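Side-chain contact in 3-hexulose-6-phosphate synthase (Mycobacterium gastri, PDB 3AJX), which is a synthase of the orotidine 5'-phosphate decarboxylase / HUMPS family, folded as a TIM barrel: residues A46-H51 with G77-T82. The protein carries 1 engineered substitution. Numbering follows the deposited sequence.
Sequences AVKKAH and GADLVT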
loop_
_atom_site.group_PDB
_atom_site.type_symbol
_atom_site.label_atom_id
_atom_site.label_comp_id
_atom_site.label_asym_id
_atom_site.label_seq_id
_atom_site.Cartn_x
_atom_site.Cartn_y
_atom_site.Cartn_z
ATOM N N ALA A 46 15.244 8.338 -10.102
ATOM C CA ALA A 46 16.658 7.995 -10.222
ATOM C C ALA A 46 16.886 6.789 -11.127
ATOM O O ALA A 46 17.789 6.791 -11.964
ATOM C CB ALA A 46 17.242 7.729 -8.840
ATOM N N VAL A 47 16.068 5.756 -10.957
ATOM C CA VAL A 47 16.207 4.552 -11.762
ATOM C C VAL A 47 15.855 4.795 -13.226
ATOM O O VAL A 47 16.533 4.288 -14.122
ATOM C CB VAL A 47 15.332 3.408 -11.207
ATOM C CG1 VAL A 47 15.384 2.204 -12.142
ATOM C CG2 VAL A 47 15.824 3.017 -9.824
ATOM N N LYS A 48 14.805 5.573 -13.476
ATOM C CA LYS A 48 14.404 5.856 -14.853
ATOM C C LYS A 48 15.489 6.680 -15.541
ATOM O O LYS A 48 15.769 6.489 -16.724
ATOM C CB LYS A 48 13.073 6.615 -14.886
ATOM C CG LYS A 48 12.535 6.882 -16.297
ATOM C CD LYS A 48 12.239 5.583 -17.046
ATOM C CE LYS A 48 11.693 5.846 -18.442
ATOM N NZ LYS A 48 11.367 4.578 -19.159
ATOM N N LYS A 49 16.105 7.588 -14.792
ATOM C CA LYS A 49 17.161 8.432 -15.344
ATOM C C LYS A 49 18.375 7.596 -15.742
ATOM O O LYS A 49 19.003 7.848 -16.772
ATOM C CB LYS A 49 17.581 9.496 -14.325
ATOM C CG LYS A 49 18.626 10.471 -14.854
ATOM C CD LYS A 49 19.097 11.431 -13.774
ATOM C CE LYS A 49 20.205 12.335 -14.298
ATOM N NZ LYS A 49 20.783 13.184 -13.222
ATOM N N ALA A 50 18.699 6.599 -14.923
ATOM C CA ALA A 50 19.840 5.727 -15.186
ATOM C C ALA A 50 19.544 4.678 -16.261
ATOM O O ALA A 50 20.464 4.123 -16.863
ATOM C CB ALA A 50 20.273 5.037 -13.896
ATOM N N HIS A 51 18.262 4.414 -16.502
ATOM C CA HIS A 51 17.840 3.428 -17.495
ATOM C C HIS A 51 16.602 3.953 -18.230
ATOM O O HIS A 51 15.522 3.351 -18.177
ATOM C CB HIS A 51 17.525 2.107 -16.791
ATOM C CG HIS A 51 18.647 1.600 -15.941
ATOM N ND1 HIS A 51 19.730 0.925 -16.461
ATOM C CD2 HIS A 51 18.889 1.732 -14.614
ATOM C CE1 HIS A 51 20.591 0.663 -15.493
ATOM N NE2 HIS A 51 20.105 1.144 -14.363
ATOM N N GLY A 77 8.342 9.385 -13.238
ATOM C CA GLY A 77 9.096 8.585 -14.189
ATOM C C GLY A 77 8.646 7.154 -14.415
ATOM O O GLY A 77 9.210 6.454 -15.258
ATOM N N ALA A 78 7.643 6.705 -13.674
ATOM C CA ALA A 78 7.161 5.344 -13.848
ATOM C C ALA A 78 6.428 5.195 -15.176
ATOM O O ALA A 78 5.763 6.121 -15.639
ATOM C CB ALA A 78 6.232 4.963 -12.700
ATOM N N ASP A 79 6.566 4.020 -15.785
ATOM C CA ASP A 79 5.895 3.714 -17.040
ATOM C C ASP A 79 4.674 2.867 -16.713
ATOM O O ASP A 79 3.686 2.867 -17.443
ATOM C CB ASP A 79 6.825 2.934 -17.966
ATOM C CG ASP A 79 8.027 3.748 -18.395
ATOM O OD1 ASP A 79 9.164 3.358 -18.047
ATOM O OD2 ASP A 79 7.823 4.780 -19.072
ATOM N N LEU A 80 4.763 2.147 -15.599
ATOM C CA LEU A 80 3.684 1.287 -15.132
ATOM C C LEU A 80 3.556 1.443 -13.622
ATOM O O LEU A 80 4.554 1.621 -12.925
ATOM C CB LEU A 80 3.990 -0.181 -15.453
ATOM C CG LEU A 80 4.092 -0.596 -16.925
ATOM C CD1 LEU A 80 4.653 -2.013 -17.014
ATOM C CD2 LEU A 80 2.726 -0.506 -17.581
ATOM N N VAL A 81 2.326 1.377 -13.122
ATOM C CA VAL A 81 2.073 1.492 -11.693
ATOM C C VAL A 81 1.077 0.416 -11.290
ATOM O O VAL A 81 0.219 0.034 -12.084
ATOM C CB VAL A 81 1.478 2.870 -11.326
ATOM C CG1 VAL A 81 2.435 3.977 -11.733
ATOM C CG2 VAL A 81 0.130 3.050 -11.997
ATOM N N THR A 82 1.203 -0.080 -10.064
ATOM C CA THR A 82 0.284 -1.101 -9.585
ATOM C C THR A 82 -0.781 -0.540 -8.667
ATOM O O THR A 82 -0.531 0.380 -7.885
ATOM C CB THR A 82 0.993 -2.238 -8.806
ATOM O OG1 THR A 82 1.725 -1.701 -7.699
ATOM C CG2 THR A 82 1.921 -2.998 -9.713
#
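K48 and D79 form a salt bridge, with NZ of K48 2.8 Å from OD1 of D79. The ammonium group uses the syn lone pair of OD1, the one facing OD2, yet the bond is one-sided, since K48 NZ is 3.6 Å from D79 OD2. The two side chains meet at about a right angle. In the lysine, CG lies anti to the backbone N (chi1 -177°), and the single bend comes at chi2 (62°); beyond it the extended chain carries NZ to D79 OD1. The bent part passes G77, where CG of K48 approaches O of G77 to 3.5 Å and CD of K48 comes within 3.6 Å of the same oxygen, van der Waals contacts of methylene groups with a carbonyl. G77 ends helix 66-75 in a Schellman motif with positive phi (119°), and, having no side chain, lets CB of K48 lie 4.5 Å from CA of G77. In the eight-stranded parallel barrel, the contact ties the C-terminal end of the outer helix 42-50 to the loop entering strand 80-84. Strand 55-62, which follows helix 42-50 in the chain, lies beside strand 80-84 in the barrel: its V56 is touched by K48 and gives its N to D79 OD1. OD1 of D79 thus accepts two hydrogen bonds, which limits the carboxylate's freedom to turn. NZ of K48 makes three hydrogen bonds, to D79 OD1 and to the carbonyl oxygens of P52 and K54, so the ammonium pins the turn that follows its own helix.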